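Local coordinates for 5-formyl-3-hydroxy-2-methylpyridine 4-carboxylate 5-dehydrogenase (Mesorhizobium japonicum MAFF 303099, PDB 4OM8), which catalyses the NAD+-dependent oxidation of 5-formyl-3-hydroxy-2-methylpyridine-4-carboxylate in vitamin B6 degradation, and can also reduce it with NADH, at residues A[5-10]-A[16-21]; A[43-48]-A[67-72]; A[108-113]-A[162-167]. All coordinates share one frame; numbering follows the deposited sequence.

Contact 1 (A[5-10]-A[16-21]); sequences IAIIGL and GMAARL. With NAD (nicotinamide-adenine-dinucleotide), chain C.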
loop_
_atom_site.group_PDB
_atom_site.type_symbol
_atom_site.label_atom_id
_atom_site.label_comp_id
_atom_site.label_asym_id
_atom_site.label_seq_id
_atom_site.Cartn_x
_atom_site.Cartn_y
_atom_site.Cartn_z
ATOM N N ILE A 5 -23.949 -9.955 -20.775
ATOM C CA ILE A 5 -22.668 -10.484 -20.349
ATOM C C ILE A 5 -22.824 -11.928 -19.895
ATOM O O ILE A 5 -23.783 -12.274 -19.198
ATOM C CB ILE A 5 -22.080 -9.632 -19.214
ATOM C CG1 ILE A 5 -21.877 -8.196 -19.717
ATOM C CG2 ILE A 5 -20.768 -10.257 -18.700
ATOM C CD1 ILE A 5 -21.350 -7.226 -18.669
ATOM N N ALA A 6 -21.894 -12.774 -20.317
ATOM C CA ALA A 6 -21.777 -14.124 -19.780
ATOM C C ALA A 6 -20.491 -14.198 -18.977
ATOM O O ALA A 6 -19.462 -13.693 -19.416
ATOM C CB ALA A 6 -21.770 -15.174 -20.891
ATOM N N ILE A 7 -20.560 -14.829 -17.812
ATOM C CA ILE A 7 -19.380 -15.150 -17.018
ATOM C C ILE A 7 -19.185 -16.664 -16.978
ATOM O O ILE A 7 -20.115 -17.415 -16.655
ATOM C CB ILE A 7 -19.485 -14.583 -15.582
ATOM C CG1 ILE A 7 -19.559 -13.055 -15.638
ATOM C CG2 ILE A 7 -18.291 -15.036 -14.747
ATOM C CD1 ILE A 7 -19.946 -12.387 -14.345
ATOM N N ILE A 8 -17.972 -17.101 -17.329
ATOM C CA ILE A 8 -17.610 -18.519 -17.296
ATOM C C ILE A 8 -16.647 -18.770 -16.146
ATOM O O ILE A 8 -15.473 -18.378 -16.201
ATOM C CB ILE A 8 -16.961 -18.963 -18.616
ATOM C CG1 ILE A 8 -17.811 -18.512 -19.809
ATOM C CG2 ILE A 8 -16.680 -20.469 -18.605
ATOM C CD1 ILE A 8 -19.266 -18.996 -19.782
ATOM N N GLY A 9 -17.159 -19.384 -15.082
ATOM C CA GLY A 9 -16.353 -19.678 -13.903
ATOM C C GLY A 9 -16.859 -18.868 -12.737
ATOM O O GLY A 9 -16.849 -17.629 -12.778
ATOM N N LEU A 10 -17.315 -19.572 -11.698
ATOM C CA LEU A 10 -17.959 -18.949 -10.540
ATOM C C LEU A 10 -17.306 -19.285 -9.209
ATOM O O LEU A 10 -18.000 -19.557 -8.225
ATOM C CB LEU A 10 -19.428 -19.363 -10.465
ATOM C CG LEU A 10 -20.404 -18.733 -11.452
ATOM C CD1 LEU A 10 -21.764 -19.417 -11.328
ATOM C CD2 LEU A 10 -20.525 -17.247 -11.166
ATOM N N GLY A 16 -19.278 -12.022 -6.970
ATOM C CA GLY A 16 -19.212 -10.582 -6.786
ATOM C C GLY A 16 -19.121 -9.832 -8.104
ATOM O O GLY A 16 -19.670 -8.734 -8.255
ATOM N N MET A 17 -18.407 -10.423 -9.058
ATOM C CA MET A 17 -18.308 -9.866 -10.399
ATOM C C MET A 17 -19.694 -9.786 -11.051
ATOM O O MET A 17 -20.074 -8.756 -11.637
ATOM C CB MET A 17 -17.375 -10.720 -11.250
ATOM C CG MET A 17 -17.085 -10.113 -12.602
ATOM S SD MET A 17 -16.193 -11.249 -13.690
ATOM C CE MET A 17 -14.644 -11.438 -12.799
ATOM N N ALA A 18 -20.438 -10.884 -10.946
ATOM C CA ALA A 18 -21.782 -10.943 -11.522
ATOM C C ALA A 18 -22.691 -9.906 -10.872
ATOM O O ALA A 18 -23.381 -9.142 -11.562
ATOM C CB ALA A 18 -22.371 -12.348 -11.364
ATOM N N ALA A 19 -22.680 -9.862 -9.550
ATOM C CA ALA A 19 -23.508 -8.901 -8.830
ATOM C C ALA A 19 -23.163 -7.460 -9.221
ATOM O O ALA A 19 -24.051 -6.638 -9.437
ATOM C CB ALA A 19 -23.353 -9.098 -7.336
ATOM N N ARG A 20 -21.869 -7.157 -9.330
ATOM C CA ARG A 20 -21.459 -5.783 -9.579
ATOM C C ARG A 20 -21.832 -5.354 -10.983
ATOM O O ARG A 20 -22.237 -4.212 -11.200
ATOM C CB ARG A 20 -19.950 -5.604 -9.373
ATOM C CG ARG A 20 -19.478 -4.170 -9.608
ATOM C CD ARG A 20 -20.180 -3.238 -8.647
ATOM N NE ARG A 20 -19.859 -1.824 -8.833
ATOM C CZ ARG A 20 -20.510 -1.014 -9.662
ATOM N NH1 ARG A 20 -21.504 -1.480 -10.419
ATOM N NH2 ARG A 20 -20.172 0.269 -9.735
ATOM N N LEU A 21 -21.670 -6.262 -11.944
ATOM C CA LEU A 21 -22.050 -5.951 -13.311
ATOM C C LEU A 21 -23.561 -5.765 -13.439
ATOM O O LEU A 21 -24.015 -4.838 -14.106
ATOM C CB LEU A 21 -21.568 -7.056 -14.255
ATOM C CG LEU A 21 -20.044 -7.096 -14.417
ATOM C CD1 LEU A 21 -19.619 -8.378 -15.136
ATOM C CD2 LEU A 21 -19.549 -5.876 -15.194
HETATM P PA NAD C . -11.330 -20.422 -8.519
HETATM O O1A NAD C . -10.453 -21.662 -8.546
HETATM O O2A NAD C . -11.867 -19.888 -7.200
HETATM O O5B NAD C . -12.583 -20.691 -9.492
HETATM C C5B NAD C . -12.433 -21.301 -10.775
HETATM C C4B NAD C . -13.799 -21.817 -11.201
HETATM O O4B NAD C . -13.747 -22.227 -12.568
HETATM C C3B NAD C . -14.216 -23.031 -10.373
HETATM O O3B NAD C . -15.491 -22.800 -9.759
HETATM C C2B NAD C . -14.265 -24.164 -11.391
HETATM O O2B NAD C . -15.263 -25.162 -11.125
HETATM C C1B NAD C . -14.556 -23.408 -12.672
HETATM N N9A NAD C . -14.218 -24.105 -13.925
HETATM C C8A NAD C . -13.193 -24.940 -14.161
HETATM N N7A NAD C . -13.203 -25.357 -15.452
HETATM C C5A NAD C . -14.250 -24.775 -16.060
HETATM C C6A NAD C . -14.842 -24.780 -17.409
HETATM N N6A NAD C . -14.300 -25.511 -18.414
HETATM N N1A NAD C . -15.946 -24.028 -17.611
HETATM C C2A NAD C . -16.502 -23.298 -16.630
HETATM N N3A NAD C . -16.017 -23.248 -15.379
HETATM C C4A NAD C . -14.917 -23.957 -15.045
HETATM O O3 NAD C . -10.543 -19.292 -9.358
HETATM P PN NAD C . -10.598 -17.701 -9.119
HETATM O O1N NAD C . -9.739 -17.340 -7.922
HETATM O O2N NAD C . -12.014 -17.174 -9.177
HETATM O O5D NAD C . -9.826 -17.172 -10.420
HETATM C C5D NAD C . -10.358 -17.351 -11.739
HETATM C C4D NAD C . -9.458 -16.590 -12.706
HETATM O O4D NAD C . -9.381 -15.242 -12.253
HETATM C C3D NAD C . -8.030 -17.112 -12.714
HETATM O O3D NAD C . -7.499 -16.865 -14.018
HETATM C C2D NAD C . -7.305 -16.218 -11.726
HETATM O O2D NAD C . -5.917 -16.076 -12.044
HETATM C C1D NAD C . -8.029 -14.897 -11.925
HETATM N N1N NAD C . -8.016 -13.999 -10.759
HETATM C C2N NAD C . -8.015 -14.455 -9.490
HETATM C C3N NAD C . -8.025 -13.551 -8.424
HETATM C C7N NAD C . -7.987 -13.990 -6.984
HETATM O O7N NAD C . -8.431 -15.071 -6.627
HETATM N N7N NAD C . -7.426 -13.152 -6.114
HETATM C C4N NAD C . -8.043 -12.185 -8.681
HETATM C C5N NAD C . -8.058 -11.748 -9.998
HETATM C C6N NAD C . -8.053 -12.685 -11.021
#
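One methyl group, Ile-7 CD1, carries most of this contact and reaches past side chains to the helix backbone itself. Ile-7 CD1 lies 3.7 Å from Ala-18 CA, slightly nearer than its 3.8 Å to Ala-18 CB. Ala-18 has only a methyl here, consistent with so close an approach. Ile-7 CD1 also lies 4.0 Å from Met-17 SD and 4.1 Å from Leu-21 CD1. Three residues of the helix thus meet it. Ile-7 gets there with CG1 beside its backbone N (chi1 -63°) and the chain beyond extended. Strand 5-8 and helix 16-21 run nearly antiparallel, at 171°, with their axes 9.9 Å apart.

This is the first strand-turn-helix of the Rossmann fold, and strand 27-31 completes the beta-alpha-beta unit. The tight turn after the strand fits the GxGxxG pattern, to which Gly-9 belongs. The phi and psi of Gly-9 together give a backbone shape suited to a residue without CB. NAD lies beside this turn. Ile-8, turned to the other side of the strand from Ile-7, puts CG2 3.5 Å from NAD C2A of the adenine. Thr-12 and Met-13, in the turn between the two segments, give backbone N-H bonds to the cofactor.

Nearer the start of the strand, Ile-5 crosses Leu-21 at about a right angle. Ile-5 CD1 is 4.1 Å from Leu-21 CD1 and equally far from Leu-21 CD2, so it meets both branches. No hydrogen bond joins the two segments. Val-28 and Ile-84, on the adjoining strands, also touch Leu-21.

Contact 2 (A[43-48]-A[67-72]); sequences SMLSVA and VRFTDD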
loop_
_atom_site.group_PDB
_atom_site.type_symbol
_atom_site.label_atom_id
_atom_site.label_comp_id
_atom_site.label_asym_id
_atom_site.label_seq_id
_atom_site.Cartn_x
_atom_site.Cartn_y
_atom_site.Cartn_z
ATOM N N SER A 43 -24.960 -18.367 -2.303
ATOM C CA SER A 43 -24.764 -17.707 -1.019
ATOM C C SER A 43 -23.774 -16.550 -1.159
ATOM O O SER A 43 -23.927 -15.510 -0.522
ATOM C CB SER A 43 -24.279 -18.704 0.038
ATOM O OG SER A 43 -23.378 -19.652 -0.511
ATOM N N MET A 44 -22.758 -16.729 -1.995
ATOM C CA MET A 44 -21.795 -15.663 -2.215
ATOM C C MET A 44 -22.459 -14.464 -2.890
ATOM O O MET A 44 -22.120 -13.317 -2.599
ATOM C CB MET A 44 -20.623 -16.166 -3.050
ATOM C CG MET A 44 -19.800 -17.239 -2.358
ATOM S SD MET A 44 -18.652 -18.026 -3.495
ATOM C CE MET A 44 -17.427 -16.735 -3.686
ATOM N N LEU A 45 -23.418 -14.737 -3.776
ATOM C CA LEU A 45 -24.140 -13.685 -4.497
ATOM C C LEU A 45 -25.024 -12.809 -3.587
ATOM O O LEU A 45 -25.049 -11.580 -3.721
ATOM C CB LEU A 45 -24.996 -14.310 -5.610
ATOM C CG LEU A 45 -25.795 -13.336 -6.471
ATOM C CD1 LEU A 45 -24.844 -12.417 -7.219
ATOM C CD2 LEU A 45 -26.666 -14.103 -7.442
ATOM N N SER A 46 -25.749 -13.428 -2.658
ATOM C CA SER A 46 -26.654 -12.682 -1.785
ATOM C C SER A 46 -25.894 -11.758 -0.824
ATOM O O SER A 46 -26.317 -10.630 -0.564
ATOM C CB SER A 46 -27.549 -13.643 -0.999
ATOM O OG SER A 46 -26.775 -14.574 -0.267
ATOM N N VAL A 47 -24.763 -12.244 -0.327
ATOM C CA VAL A 47 -23.909 -11.435 0.525
ATOM C C VAL A 47 -23.361 -10.263 -0.285
ATOM O O VAL A 47 -23.327 -9.125 0.190
ATOM C CB VAL A 47 -22.764 -12.266 1.118
ATOM C CG1 VAL A 47 -21.810 -11.370 1.913
ATOM C CG2 VAL A 47 -23.330 -13.354 2.017
ATOM N N ALA A 48 -22.979 -10.533 -1.528
ATOM C CA ALA A 48 -22.421 -9.487 -2.379
ATOM C C ALA A 48 -23.434 -8.374 -2.666
ATOM O O ALA A 48 -23.069 -7.198 -2.698
ATOM C CB ALA A 48 -21.904 -10.095 -3.690
ATOM N N VAL A 67 -28.950 -11.125 -12.521
ATOM C CA VAL A 67 -28.005 -12.236 -12.518
ATOM C C VAL A 67 -28.769 -13.550 -12.541
ATOM O O VAL A 67 -29.722 -13.729 -11.777
ATOM C CB VAL A 67 -27.098 -12.230 -11.267
ATOM C CG1 VAL A 67 -26.149 -13.434 -11.284
ATOM C CG2 VAL A 67 -26.318 -10.944 -11.162
ATOM N N ARG A 68 -28.351 -14.465 -13.415
ATOM C CA ARG A 68 -28.872 -15.829 -13.442
ATOM C C ARG A 68 -27.728 -16.816 -13.596
ATOM O O ARG A 68 -26.810 -16.573 -14.376
ATOM C CB ARG A 68 -29.877 -16.006 -14.588
ATOM C CG ARG A 68 -30.422 -17.415 -14.721
ATOM C CD ARG A 68 -31.573 -17.478 -15.722
ATOM N NE ARG A 68 -31.209 -17.157 -17.107
ATOM C CZ ARG A 68 -30.733 -18.058 -17.969
ATOM N NH1 ARG A 68 -30.527 -19.308 -17.574
ATOM N NH2 ARG A 68 -30.444 -17.708 -19.216
ATOM N N PHE A 69 -27.783 -17.916 -12.848
ATOM C CA PHE A 69 -26.817 -19.001 -12.968
ATOM C C PHE A 69 -27.412 -20.145 -13.784
ATOM O O PHE A 69 -28.594 -20.478 -13.646
ATOM C CB PHE A 69 -26.395 -19.539 -11.589
ATOM C CG PHE A 69 -25.646 -18.550 -10.736
ATOM C CD1 PHE A 69 -25.025 -17.449 -11.294
ATOM C CD2 PHE A 69 -25.553 -18.744 -9.370
ATOM C CE1 PHE A 69 -24.337 -16.552 -10.511
ATOM C CE2 PHE A 69 -24.864 -17.844 -8.573
ATOM C CZ PHE A 69 -24.261 -16.745 -9.148
ATOM N N THR A 70 -26.578 -20.777 -14.598
ATOM C CA THR A 70 -27.021 -21.905 -15.411
ATOM C C THR A 70 -25.926 -22.970 -15.515
ATOM O O THR A 70 -24.728 -22.668 -15.372
ATOM C CB THR A 70 -27.450 -21.447 -16.829
ATOM O OG1 THR A 70 -27.963 -22.566 -17.564
ATOM C CG2 THR A 70 -26.273 -20.834 -17.594
ATOM N N ASP A 71 -26.337 -24.218 -15.755
ATOM C CA ASP A 71 -25.388 -25.320 -15.930
ATOM C C ASP A 71 -25.228 -25.698 -17.406
ATOM O O ASP A 71 -24.671 -26.755 -17.741
ATOM C CB ASP A 71 -25.826 -26.547 -15.110
ATOM C CG ASP A 71 -27.064 -27.228 -15.683
ATOM O OD1 ASP A 71 -27.859 -26.562 -16.382
ATOM O OD2 ASP A 71 -27.251 -28.439 -15.421
ATOM N N ASP A 72 -25.712 -24.827 -18.291
ATOM C CA ASP A 72 -25.621 -25.052 -19.727
ATOM C C ASP A 72 -24.866 -23.897 -20.363
ATOM O O ASP A 72 -25.344 -22.768 -20.362
ATOM C CB ASP A 72 -27.018 -25.187 -20.343
ATOM C CG ASP A 72 -26.971 -25.612 -21.787
ATOM O OD1 ASP A 72 -26.672 -24.761 -22.646
ATOM O OD2 ASP A 72 -27.211 -26.807 -22.065
#
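Segments 43-48 and 67-72 come nearest at Leu-45 and Val-67, where the CA atoms are 9.0 Å apart, and no hydrogen bond joins the two segments. Side chains bridge this gap. Leu-45 CD2 is the one methyl on the helix side that makes the contact. Leu-45 CD2 meets Val-67 CG1 at 3.9 Å, the two side chains reaching toward each other tip to tip. Leu-45 CD2 also lies 4.0 Å from Phe-69 CZ, at the far end of the ring. The methyl comes to the ring obliquely, and Leu-45 and Phe-69 run alongside one another, pointing opposite ways. Leu-45 holds CG anti to its backbone N (chi1 -179°), and the CD2 branch then serves both partners.

The pair belongs to the second beta-alpha-beta unit of the Rossmann fold: strand 27-31, helix 35-54, strand 66-70. Strand 66-70 is an outermost strand of the sheet within the chain. The contact therefore lies near the surface, and its three residues are partly exposed. Helix 14-23 packs beside it, with Ala-19 against Leu-45 and Ala-18 and Ala-22 against Val-67.

From Thr-70 on, the contacts are polar. Thr-70 OG1 accepts from Asp-72 N at 3.3 Å, with an angle of 155° at the hydrogen, which makes an ST turn. Asp-72 then stands at the N-cap of helix 73-77, its OD1 taking the N-H of Asp-75. The carboxylate of Asp-75 in turn bonds Thr-70 OG1 and forms a salt bridge with Arg-68.

Contact 3 (A[108-113]-A[162-167]); sequences DTIVAS and ATIRDL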
loop_
_atom_site.group_PDB
_atom_site.type_symbol
_atom_site.label_atom_id
_atom_site.label_comp_id
_atom_site.label_asym_id
_atom_site.label_seq_id
_atom_site.Cartn_x
_atom_site.Cartn_y
_atom_site.Cartn_z
ATOM N N ASP A 108 -18.049 -10.599 -33.301
ATOM C CA ASP A 108 -17.768 -9.300 -32.703
ATOM C C ASP A 108 -18.035 -9.278 -31.195
ATOM O O ASP A 108 -17.850 -8.243 -30.547
ATOM C CB ASP A 108 -18.565 -8.198 -33.403
ATOM C CG ASP A 108 -20.059 -8.409 -33.327
ATOM O OD1 ASP A 108 -20.506 -9.557 -33.118
ATOM O OD2 ASP A 108 -20.794 -7.412 -33.493
ATOM N N THR A 109 -18.449 -10.408 -30.627
ATOM C CA THR A 109 -18.530 -10.516 -29.172
ATOM C C THR A 109 -17.137 -10.327 -28.569
ATOM O O THR A 109 -16.187 -10.925 -29.038
ATOM C CB THR A 109 -19.104 -11.882 -28.766
ATOM O OG1 THR A 109 -20.485 -11.927 -29.149
ATOM C CG2 THR A 109 -19.011 -12.109 -27.269
ATOM N N ILE A 110 -17.007 -9.499 -27.536
ATOM C CA ILE A 110 -15.717 -9.379 -26.878
ATOM C C ILE A 110 -15.553 -10.541 -25.900
ATOM O O ILE A 110 -16.486 -10.909 -25.185
ATOM C CB ILE A 110 -15.565 -8.016 -26.175
ATOM C CG1 ILE A 110 -15.529 -6.918 -27.239
ATOM C CG2 ILE A 110 -14.294 -7.975 -25.323
ATOM C CD1 ILE A 110 -15.540 -5.518 -26.703
ATOM N N VAL A 111 -14.372 -11.144 -25.908
ATOM C CA VAL A 111 -14.042 -12.178 -24.943
ATOM C C VAL A 111 -12.915 -11.671 -24.055
ATOM O O VAL A 111 -11.813 -11.415 -24.527
ATOM C CB VAL A 111 -13.630 -13.483 -25.628
ATOM C CG1 VAL A 111 -13.316 -14.543 -24.589
ATOM C CG2 VAL A 111 -14.771 -13.960 -26.529
ATOM N N ALA A 112 -13.210 -11.495 -22.769
ATOM C CA ALA A 112 -12.230 -10.993 -21.821
ATOM C C ALA A 112 -11.786 -12.097 -20.892
ATOM O O ALA A 112 -12.597 -12.931 -20.508
ATOM C CB ALA A 112 -12.823 -9.847 -21.013
ATOM N N SER A 113 -10.505 -12.122 -20.547
ATOM C CA SER A 113 -10.022 -13.035 -19.519
ATOM C C SER A 113 -9.721 -12.293 -18.234
ATOM O O SER A 113 -9.130 -11.211 -18.266
ATOM C CB SER A 113 -8.757 -13.760 -19.976
ATOM O OG SER A 113 -8.298 -14.633 -18.948
ATOM N N ALA A 162 -10.784 0.135 -25.800
ATOM C CA ALA A 162 -11.598 1.309 -25.509
ATOM C C ALA A 162 -13.016 0.923 -25.079
ATOM O O ALA A 162 -13.559 1.511 -24.159
ATOM C CB ALA A 162 -11.644 2.227 -26.707
ATOM N N THR A 163 -13.593 -0.085 -25.723
ATOM C CA THR A 163 -14.961 -0.495 -25.402
ATOM C C THR A 163 -15.075 -1.037 -23.975
ATOM O O THR A 163 -16.023 -0.723 -23.263
ATOM C CB THR A 163 -15.471 -1.553 -26.394
ATOM O OG1 THR A 163 -15.521 -0.985 -27.712
ATOM C CG2 THR A 163 -16.877 -2.031 -26.003
ATOM N N ILE A 164 -14.105 -1.847 -23.554
ATOM C CA ILE A 164 -14.125 -2.373 -22.189
ATOM C C ILE A 164 -13.798 -1.273 -21.165
ATOM O O ILE A 164 -14.426 -1.203 -20.108
ATOM C CB ILE A 164 -13.159 -3.570 -22.062
ATOM C CG1 ILE A 164 -13.665 -4.726 -22.929
ATOM C CG2 ILE A 164 -12.983 -4.000 -20.606
ATOM C CD1 ILE A 164 -15.077 -5.199 -22.587
ATOM N N ARG A 165 -12.839 -0.398 -21.476
ATOM C CA ARG A 165 -12.581 0.773 -20.626
ATOM C C ARG A 165 -13.868 1.549 -20.409
ATOM O O ARG A 165 -14.207 1.908 -19.293
ATOM C CB ARG A 165 -11.525 1.691 -21.250
ATOM C CG ARG A 165 -11.390 3.045 -20.553
ATOM C CD ARG A 165 -10.285 3.894 -21.168
ATOM N NE ARG A 165 -10.194 5.207 -20.521
ATOM C CZ ARG A 165 -10.904 6.275 -20.884
ATOM N NH1 ARG A 165 -11.753 6.209 -21.906
ATOM N NH2 ARG A 165 -10.752 7.425 -20.236
ATOM N N ASP A 166 -14.590 1.775 -21.502
ATOM C CA ASP A 166 -15.832 2.544 -21.472
ATOM C C ASP A 166 -16.926 1.854 -20.663
ATOM O O ASP A 166 -17.636 2.495 -19.893
ATOM C CB ASP A 166 -16.317 2.792 -22.905
ATOM C CG ASP A 166 -17.506 3.708 -22.957
ATOM O OD1 ASP A 166 -17.396 4.839 -22.443
ATOM O OD2 ASP A 166 -18.543 3.287 -23.511
ATOM N N LEU A 167 -17.050 0.538 -20.828
ATOM C CA LEU A 167 -18.033 -0.229 -20.064
ATOM C C LEU A 167 -17.796 -0.073 -18.564
ATOM O O LEU A 167 -18.714 0.169 -17.787
ATOM C CB LEU A 167 -17.968 -1.711 -20.457
ATOM C CG LEU A 167 -18.833 -2.650 -19.615
ATOM C CD1 LEU A 167 -20.329 -2.364 -19.847
ATOM C CD2 LEU A 167 -18.499 -4.121 -19.874
#
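Thr-163 O takes the helical bond from Leu-167 N at 2.9 Å, and the hydroxyl of the same residue, OG1, is hydrogen-bonded to Gln-159 O one turn back. With OG1 turned to its own helix, Thr-163 offers carbon to the strand. OG1 sits beside the backbone N (chi1 -63°), which puts CG2 anti to that N. Thr-163 CG2 lies 3.8 Å from Ile-110 CD1, and the two side chains meet at a slant. Ile-110 also works through its second branch: Ile-110 CG2 lies 4.0 Å from Ile-164 CD1, where the two side chains pass flank to flank with their ends pointing opposite ways. One isoleucine of the strand thus meets two consecutive helix residues, mainly through CD1 to Thr-163 and CG2 to Ile-164. No hydrogen bond crosses between the segments.

Leu-82, on the adjoining strand, touches both Ile-110 and Ile-164, and Val-134 touches Ile-110 from the strand on its other side. Ile-164 is about 9 Å, side chain to side chain, from His-137, a residue thought important for catalysis. The arrangement joins helix 158-170 to central strand 110-113 in the Rossmann-type NAD-binding domain of the 3-hydroxyacyl-CoA dehydrogenase family.

All three contacts set a helix against a strand of the same sheet, within the NAD-binding domain. Contacts 1 and 3 are buried, while contact 2 is nearer the surface, at an outermost strand. Contacts 1 and 2 are neighbours, with centres about 8 Å apart. Helix 14-23 links them, for Ala-19 CB of contact 1 lies 3.6 Å from Leu-45 CD1 of contact 2. Contact 3 does not touch either, though Leu-82 meets residues of both contacts 1 and 3. All three are joined by apolar side chains. Contact 1 uses aliphatic groups and a thioether, and its strand end and turn border the cofactor. Contact 2 adds an aromatic ring, and contact 3 includes a threonine methyl.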